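Local coordinates for protein oxaloacetate acetyl hydrolase (Cryphonectria parasitica, PDB 3LYE) that belongs to the phosphoenolpyruvate phosphomutase family of TIM-barrel proteins and is modelled here as a four-chain assembly with bound calcium ions, at residues M104-V109 with V153-R158; K137-R142 with I181-A186. All coordinates share one frame; numbering follows the deposited sequence.

Both contacts sit on the outer helical layer of one TIM-barrel domain, and they share helix 142-158. Contact 1 uses the C-terminal part of that helix, packed against helix 102-114; contact 2 uses its first residue, R142, together with the loop leading into it, packed against helix 177-189. Along the chain the segments interleave: 104-109, 137-142, 153-158, 181-186. The two centres lie about 20 Å apart, with nearest atoms about 8 Å from each other, so the contacts do not touch. Helix 142-158 thus meets the preceding barrel helix near its C-terminal end and the following one at its start, so three successive barrel helices of the outer layer are in contact.

Contact 1. Residues M104-V109 with V153-R158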
ATOM      1  N   MET A 104     -15.442   0.388 -11.746  1.00  9.83           N
ATOM      2  CA  MET A 104     -14.303   1.107 -11.174  1.00  9.24           C
ATOM      3  C   MET A 104     -14.641   2.554 -10.836  1.00  9.10           C
ATOM      4  O   MET A 104     -14.151   3.079  -9.846  1.00  8.90           O
ATOM      5  CB  MET A 104     -13.088   0.998 -12.080  1.00  9.61           C
ATOM      6  CG  MET A 104     -12.345  -0.318 -11.955  1.00 13.55           C
ATOM      7  SD  MET A 104     -11.739  -0.689 -10.303  1.00 13.17           S
ATOM      8  CE  MET A 104     -10.753   0.757  -9.975  1.00 15.73           C
ATOM      9  N   VAL A 105     -15.478   3.198 -11.645  1.00  9.20           N
ATOM     10  CA  VAL A 105     -15.891   4.563 -11.351  1.00  8.82           C
ATOM     11  C   VAL A 105     -16.581   4.558  -9.988  1.00  8.82           C
ATOM     12  O   VAL A 105     -16.339   5.382  -9.131  1.00  9.01           O
ATOM     13  CB  VAL A 105     -16.805   5.120 -12.420  1.00  9.37           C
ATOM     14  CG1 VAL A 105     -17.357   6.460 -11.991  1.00 10.34           C
ATOM     15  CG2 VAL A 105     -16.080   5.217 -13.762  1.00 10.46           C
ATOM     16  N   ALA A 106     -17.525   3.631  -9.832  1.00  9.01           N
ATOM     17  CA  ALA A 106     -18.257   3.490  -8.583  1.00  8.78           C
ATOM     18  C   ALA A 106     -17.329   3.183  -7.415  1.00  8.01           C
ATOM     19  O   ALA A 106     -17.451   3.775  -6.346  1.00  9.78           O
ATOM     20  CB  ALA A 106     -19.308   2.402  -8.715  1.00  9.20           C
ATOM     21  N   ARG A 107     -16.395   2.261  -7.615  1.00  8.09           N
ATOM     22  CA  ARG A 107     -15.438   1.908  -6.566  1.00  7.42           C
ATOM     23  C   ARG A 107     -14.639   3.137  -6.140  1.00  7.60           C
ATOM     24  O   ARG A 107     -14.424   3.358  -4.982  1.00  8.63           O
ATOM     25  CB  ARG A 107     -14.505   0.819  -7.085  1.00  8.65           C
ATOM     26  CG  ARG A 107     -13.530   0.336  -6.028  1.00  9.14           C
ATOM     27  CD  ARG A 107     -12.798  -0.896  -6.546  1.00 10.14           C
ATOM     28  NE  ARG A 107     -11.789  -1.392  -5.609  1.00 13.30           N
ATOM     29  CZ  ARG A 107     -12.071  -2.136  -4.543  1.00 14.68           C
ATOM     30  NH1 ARG A 107     -13.311  -2.511  -4.290  1.00 14.44           N
ATOM     31  NH2 ARG A 107     -11.095  -2.492  -3.713  1.00 17.21           N
ATOM     32  N   THR A 108     -14.215   3.932  -7.115  1.00  8.37           N
ATOM     33  CA  THR A 108     -13.442   5.130  -6.848  1.00  8.08           C
ATOM     34  C   THR A 108     -14.249   6.117  -6.006  1.00  8.48           C
ATOM     35  O   THR A 108     -13.764   6.632  -5.008  1.00  8.49           O
ATOM     36  CB  THR A 108     -12.989   5.781  -8.176  1.00  8.62           C
ATOM     37  OG1 THR A 108     -12.119   4.882  -8.894  1.00  9.24           O
ATOM     38  CG2 THR A 108     -12.241   7.074  -7.909  1.00  9.00           C
ATOM     39  N   VAL A 109     -15.493   6.386  -6.415  1.00  7.75           N
ATOM     40  CA  VAL A 109     -16.310   7.308  -5.674  1.00  7.81           C
ATOM     41  C   VAL A 109     -16.538   6.776  -4.257  1.00  8.39           C
ATOM     42  O   VAL A 109     -16.457   7.539  -3.306  1.00  8.53           O
ATOM     43  CB  VAL A 109     -17.643   7.610  -6.434  1.00  9.10           C
ATOM     44  CG1 VAL A 109     -18.569   8.449  -5.538  1.00  9.19           C
ATOM     45  CG2 VAL A 109     -17.338   8.331  -7.736  1.00  9.10           C
ATOM     46  N   VAL A 153     -22.721   9.271  -9.749  1.00  9.08           N
ATOM     47  CA  VAL A 153     -23.863   9.840  -9.078  1.00  8.83           C
ATOM     48  C   VAL A 153     -24.636   8.757  -8.334  1.00  9.19           C
ATOM     49  O   VAL A 153     -25.041   8.950  -7.186  1.00 10.40           O
ATOM     50  CB  VAL A 153     -24.756  10.589 -10.069  1.00  9.95           C
ATOM     51  CG1 VAL A 153     -26.084  10.984  -9.425  1.00  9.95           C
ATOM     52  CG2 VAL A 153     -24.065  11.812 -10.562  1.00 11.37           C
ATOM     53  N   ALA A 154     -24.869   7.621  -8.972  1.00  9.77           N
ATOM     54  CA  ALA A 154     -25.603   6.561  -8.290  1.00  9.25           C
ATOM     55  C   ALA A 154     -24.890   6.147  -7.016  1.00 10.34           C
ATOM     56  O   ALA A 154     -25.552   5.803  -6.020  1.00 10.59           O
ATOM     57  CB  ALA A 154     -25.808   5.359  -9.194  1.00  9.85           C
ATOM     58  N   THR A 155     -23.559   6.103  -7.061  1.00  9.41           N
ATOM     59  CA  THR A 155     -22.801   5.723  -5.883  1.00  9.10           C
ATOM     60  C   THR A 155     -22.946   6.717  -4.742  1.00  9.93           C
ATOM     61  O   THR A 155     -23.198   6.319  -3.595  1.00  9.95           O
ATOM     62  CB  THR A 155     -21.318   5.568  -6.212  1.00 10.30           C
ATOM     63  OG1 THR A 155     -21.149   4.560  -7.201  1.00 12.15           O
ATOM     64  CG2 THR A 155     -20.492   5.156  -4.984  1.00 10.92           C
ATOM     65  N   LYS A 156     -22.794   7.995  -5.046  1.00  9.70           N
ATOM     66  CA  LYS A 156     -22.915   9.002  -3.999  1.00  8.95           C
ATOM     67  C   LYS A 156     -24.311   8.963  -3.390  1.00 10.55           C
ATOM     68  O   LYS A 156     -24.463   9.128  -2.183  1.00 10.94           O
ATOM     69  CB  LYS A 156     -22.461  10.379  -4.460  1.00 12.56           C
ATOM     70  CG  LYS A 156     -23.371  11.182  -5.281  1.00 13.99           C
ATOM     71  CD  LYS A 156     -22.674  12.308  -6.066  1.00 16.08           C
ATOM     72  CE  LYS A 156     -23.632  13.267  -6.794  1.00 18.53           C
ATOM     73  NZ  LYS A 156     -24.256  14.370  -5.943  1.00 19.11           N
ATOM     74  N   ARG A 157     -25.334   8.705  -4.206  1.00  9.76           N
ATOM     75  CA  ARG A 157     -26.697   8.615  -3.703  1.00 10.73           C
ATOM     76  C   ARG A 157     -26.901   7.366  -2.833  1.00 11.55           C
ATOM     77  O   ARG A 157     -27.508   7.445  -1.743  1.00 13.27           O
ATOM     78  CB  ARG A 157     -27.666   8.594  -4.871  1.00 12.25           C
ATOM     79  CG  ARG A 157     -27.817   9.953  -5.487  1.00 13.89           C
ATOM     80  CD  ARG A 157     -28.743   9.962  -6.722  1.00 16.96           C
ATOM     81  NE  ARG A 157     -30.007   9.214  -6.520  1.00 21.83           N
ATOM     82  CZ  ARG A 157     -31.081   9.667  -5.882  1.00 22.63           C
ATOM     83  NH1 ARG A 157     -32.138   8.879  -5.740  1.00 20.77           N
ATOM     84  NH2 ARG A 157     -31.113  10.896  -5.387  1.00 24.73           N
ATOM     85  N   ARG A 158     -26.390   6.215  -3.271  1.00 10.71           N
ATOM     86  CA  ARG A 158     -26.527   4.957  -2.519  1.00 11.58           C
ATOM     87  C   ARG A 158     -25.874   5.083  -1.148  1.00 12.25           C
ATOM     88  O   ARG A 158     -26.370   4.549  -0.144  1.00 13.31           O
ATOM     89  CB  ARG A 158     -25.877   3.860  -3.358  1.00 14.73           C
ATOM     90  CG  ARG A 158     -25.812   2.486  -2.841  1.00 18.88           C
ATOM     91  CD  ARG A 158     -25.537   1.521  -4.052  1.00 19.61           C
ATOM     92  NE  ARG A 158     -24.203   1.721  -4.647  1.00 20.81           N
ATOM     93  CZ  ARG A 158     -23.877   2.115  -5.896  1.00 22.68           C
ATOM     94  NH1 ARG A 158     -24.743   2.411  -6.861  1.00 23.04           N
ATOM     95  NH2 ARG A 158     -22.588   2.198  -6.194  1.00 23.36           N
TER
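T155 points from helix 142-158 at helix 102-114 and meets A106 and V109, one turn apart. Its CB lies 4.0 Å from V109 CG1. From there the side chain forks. The methyl T155 CG2 sits 3.6 Å from the carbonyl oxygen A106 O. The same T155 CG2 is 3.9 Å from V109 CG1; the side chains of T155 and V109 overlap flank to flank, running in opposite senses. The hydroxyl OG1 of T155 lies beside its own backbone N (chi1 -60°) and comes to 3.2 Å from A106 CB, a tight approach of oxygen to methyl. Its hydrogen bond stays at home, with A151 O one turn back in the same helix.

R158 closes the edge of the patch. Its chain bends at chi3 (67°), and the guanidinium folds back with T155 CA over one face, toward the rim, while A106 CB lies near its plane, 4.1 Å from R158 NH2. V294 of a neighbouring subunit packs on both A106 and R158.

The axes of the two short helical segments approach to 8.8 Å and cross at -41°, with A106 and T155 at the closest approach of the backbones, CA to CA 5.7 Å. No hydrogen bond spans the segments. The buried hydroxyl has its partner in A151 O of its own helix, so what T155 offers across the contact is mainly van der Waals surface.

Contact 2. Residues K137-R142 with I181-A186; sequences KKVVSR and IERLRA
R142 and R183 carry most of this contact, each reaching across to the other segment, with E182 beside them. R183 runs extended from CG to NE off helix 177-189, and its guanidinium meets V140 O end-on: NH2 donates to that oxygen at 2.9 Å and NH1 at 3.0 Å. V140 O lies in the guanidinium plane, so one carbonyl is gripped by two nitrogens, with an N-H...O angle of 149° at NH2. V139 CG2 covers one face of the group, 3.8 Å from R183 NH1, and R142 CA lies over the opposite face, toward the rim. Salt bridges from NE to E179 and from NH1 to D124 further fix its rotation and would balance its charge.

R142 comes the other way. Its CG is anti to the backbone N (chi1 -170°), the chain bends at chi3, and R142 NH2 comes to 2.7 Å from E182 OE1. That salt bridge is skewed: the two planes are 89° apart, and OE1 uses its anti lone pair. E182 CB meanwhile lies over one face of the R142 guanidinium, near its rim. NH2 has a second acidic partner in E179, which thus serves both arginines.

S141, at the N-cap position of helix 142-158, caps E144 N with its hydroxyl. The whole is a junction in the outer layer of the TIM barrel: R183 of the next barrel helix holds the loop at V140 O, while E182 holds R142, the first residue of helix 142-158.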
ATOM      1  N   LYS A 137      -5.712  15.802 -27.524  1.00 42.90           N
ATOM      2  CA  LYS A 137      -6.518  15.321 -26.399  1.00 41.79           C
ATOM      3  C   LYS A 137      -7.836  14.721 -26.886  1.00 39.50           C
ATOM      4  O   LYS A 137      -8.733  15.423 -27.348  1.00 40.73           O
ATOM      5  CB  LYS A 137      -6.748  16.433 -25.400  1.00 42.33           C
ATOM      6  CG  LYS A 137      -7.159  15.905 -24.056  1.00 42.14           C
ATOM      7  CD  LYS A 137      -6.790  16.858 -22.942  1.00 41.70           C
ATOM      8  CE  LYS A 137      -7.511  18.184 -23.084  1.00 41.94           C
ATOM      9  NZ  LYS A 137      -7.422  19.010 -21.847  1.00 41.96           N
ATOM     10  N   LYS A 138      -7.946  13.408 -26.710  1.00 36.16           N
ATOM     11  CA  LYS A 138      -9.100  12.632 -27.142  1.00 33.11           C
ATOM     12  C   LYS A 138     -10.137  12.360 -26.095  1.00 30.55           C
ATOM     13  O   LYS A 138      -9.802  12.046 -24.966  1.00 31.04           O
ATOM     14  CB  LYS A 138      -8.598  11.265 -27.587  1.00 34.63           C
ATOM     15  CG  LYS A 138      -9.259  10.726 -28.827  1.00 39.23           C
ATOM     16  CD  LYS A 138      -8.804  11.502 -30.048  1.00 42.49           C
ATOM     17  CE  LYS A 138      -9.034  10.720 -31.332  1.00 44.97           C
ATOM     18  NZ  LYS A 138     -10.473  10.373 -31.567  1.00 45.70           N
ATOM     19  N   VAL A 139     -11.403  12.443 -26.490  1.00 25.83           N
ATOM     20  CA  VAL A 139     -12.483  12.182 -25.545  1.00 23.14           C
ATOM     21  C   VAL A 139     -13.374  11.057 -26.047  1.00 23.18           C
ATOM     22  O   VAL A 139     -13.428  10.763 -27.243  1.00 27.01           O
ATOM     23  CB  VAL A 139     -13.359  13.414 -25.287  1.00 21.44           C
ATOM     24  CG1 VAL A 139     -12.566  14.495 -24.607  1.00 22.12           C
ATOM     25  CG2 VAL A 139     -14.029  13.904 -26.562  1.00 21.57           C
ATOM     26  N   VAL A 140     -14.088  10.441 -25.109  1.00 19.90           N
ATOM     27  CA  VAL A 140     -14.988   9.352 -25.438  1.00 19.46           C
ATOM     28  C   VAL A 140     -16.287   9.974 -25.926  1.00 18.82           C
ATOM     29  O   VAL A 140     -16.456  11.191 -25.909  1.00 21.05           O
ATOM     30  CB  VAL A 140     -15.274   8.437 -24.218  1.00 19.01           C
ATOM     31  CG1 VAL A 140     -13.994   7.751 -23.734  1.00 20.00           C
ATOM     32  CG2 VAL A 140     -15.941   9.222 -23.081  1.00 16.76           C
ATOM     33  N   SER A 141     -17.193   9.141 -26.416  1.00 18.18           N
ATOM     34  CA  SER A 141     -18.462   9.646 -26.885  1.00 18.81           C
ATOM     35  C   SER A 141     -19.274  10.242 -25.725  1.00 18.62           C
ATOM     36  O   SER A 141     -19.033   9.951 -24.556  1.00 17.81           O
ATOM     37  CB  SER A 141     -19.254   8.517 -27.523  1.00 19.47           C
ATOM     38  OG  SER A 141     -19.686   7.610 -26.546  1.00 20.65           O
ATOM     39  N   ARG A 142     -20.272  11.046 -26.053  1.00 20.72           N
ATOM     40  CA  ARG A 142     -21.092  11.657 -25.038  1.00 19.79           C
ATOM     41  C   ARG A 142     -21.750  10.568 -24.185  1.00 18.58           C
ATOM     42  O   ARG A 142     -21.754  10.625 -22.944  1.00 17.92           O
ATOM     43  CB  ARG A 142     -22.139  12.559 -25.672  1.00 23.05           C
ATOM     44  CG  ARG A 142     -22.835  13.381 -24.636  1.00 26.44           C
ATOM     45  CD  ARG A 142     -23.866  14.320 -25.209  1.00 29.67           C
ATOM     46  NE  ARG A 142     -23.362  15.248 -26.211  1.00 30.30           N
ATOM     47  CZ  ARG A 142     -24.166  15.997 -26.960  1.00 35.12           C
ATOM     48  NH1 ARG A 142     -25.476  15.904 -26.796  1.00 37.05           N
ATOM     49  NH2 ARG A 142     -23.680  16.820 -27.873  1.00 35.01           N
ATOM     50  N   ILE A 181     -20.468  22.499 -23.845  1.00 19.89           N
ATOM     51  CA  ILE A 181     -21.669  22.972 -23.175  1.00 20.18           C
ATOM     52  C   ILE A 181     -22.749  21.886 -23.157  1.00 19.76           C
ATOM     53  O   ILE A 181     -23.396  21.651 -22.127  1.00 19.30           O
ATOM     54  CB  ILE A 181     -22.207  24.263 -23.854  1.00 19.68           C
ATOM     55  CG1 ILE A 181     -21.183  25.407 -23.736  1.00 21.66           C
ATOM     56  CG2 ILE A 181     -23.494  24.707 -23.220  1.00 20.97           C
ATOM     57  CD1 ILE A 181     -20.660  25.658 -22.308  1.00 21.21           C
ATOM     58  N   GLU A 182     -22.935  21.191 -24.273  1.00 20.50           N
ATOM     59  CA  GLU A 182     -23.954  20.142 -24.319  1.00 21.89           C
ATOM     60  C   GLU A 182     -23.561  18.982 -23.389  1.00 20.85           C
ATOM     61  O   GLU A 182     -24.423  18.366 -22.752  1.00 20.11           O
ATOM     62  CB  GLU A 182     -24.195  19.697 -25.761  1.00 25.11           C
ATOM     63  CG  GLU A 182     -24.678  20.855 -26.666  1.00 30.11           C
ATOM     64  CD  GLU A 182     -25.084  20.411 -28.056  1.00 39.54           C
ATOM     65  OE1 GLU A 182     -24.892  19.221 -28.374  1.00 42.87           O
ATOM     66  OE2 GLU A 182     -25.595  21.254 -28.831  1.00 41.91           O
ATOM     67  N   ARG A 183     -22.276  18.676 -23.302  1.00 19.47           N
ATOM     68  CA  ARG A 183     -21.827  17.591 -22.421  1.00 18.89           C
ATOM     69  C   ARG A 183     -22.040  17.937 -20.959  1.00 17.71           C
ATOM     70  O   ARG A 183     -22.415  17.095 -20.164  1.00 17.53           O
ATOM     71  CB  ARG A 183     -20.355  17.282 -22.626  1.00 20.21           C
ATOM     72  CG  ARG A 183     -20.111  16.499 -23.851  1.00 21.70           C
ATOM     73  CD  ARG A 183     -18.639  16.194 -24.125  1.00 21.85           C
ATOM     74  NE  ARG A 183     -18.578  15.384 -25.324  1.00 21.23           N
ATOM     75  CZ  ARG A 183     -17.956  14.221 -25.463  1.00 19.67           C
ATOM     76  NH1 ARG A 183     -17.210  13.716 -24.499  1.00 18.62           N
ATOM     77  NH2 ARG A 183     -18.048  13.567 -26.610  1.00 21.11           N
ATOM     78  N   LEU A 184     -21.794  19.188 -20.621  1.00 17.62           N
ATOM     79  CA  LEU A 184     -21.957  19.659 -19.262  1.00 15.72           C
ATOM     80  C   LEU A 184     -23.442  19.665 -18.909  1.00 14.83           C
ATOM     81  O   LEU A 184     -23.820  19.254 -17.820  1.00 15.62           O
ATOM     82  CB  LEU A 184     -21.311  21.016 -19.071  1.00 16.21           C
ATOM     83  CG  LEU A 184     -19.778  20.990 -19.089  1.00 16.63           C
ATOM     84  CD1 LEU A 184     -19.281  22.450 -19.022  1.00 19.13           C
ATOM     85  CD2 LEU A 184     -19.190  20.164 -17.974  1.00 17.13           C
ATOM     86  N   ARG A 185     -24.286  20.122 -19.825  1.00 16.31           N
ATOM     87  CA  ARG A 185     -25.717  20.122 -19.548  1.00 16.21           C
ATOM     88  C   ARG A 185     -26.193  18.683 -19.331  1.00 14.59           C
ATOM     89  O   ARG A 185     -27.008  18.399 -18.433  1.00 15.93           O
ATOM     90  CB  ARG A 185     -26.501  20.739 -20.695  1.00 18.37           C
ATOM     91  CG  ARG A 185     -26.430  22.204 -20.726  1.00 21.52           C
ATOM     92  CD  ARG A 185     -27.397  22.762 -21.742  1.00 25.86           C
ATOM     93  NE  ARG A 185     -27.299  24.215 -21.748  1.00 29.26           N
ATOM     94  CZ  ARG A 185     -27.092  24.966 -22.821  1.00 31.03           C
ATOM     95  NH1 ARG A 185     -27.018  26.284 -22.674  1.00 31.31           N
ATOM     96  NH2 ARG A 185     -26.982  24.412 -24.032  1.00 30.74           N
ATOM     97  N   ALA A 186     -25.709  17.757 -20.147  1.00 15.26           N
ATOM     98  CA  ALA A 186     -26.109  16.363 -20.016  1.00 14.36           C
ATOM     99  C   ALA A 186     -25.629  15.815 -18.668  1.00 13.35           C
ATOM    100  O   ALA A 186     -26.352  15.088 -17.993  1.00 14.95           O
ATOM    101  CB  ALA A 186     -25.594  15.531 -21.161  1.00 16.15           C
TER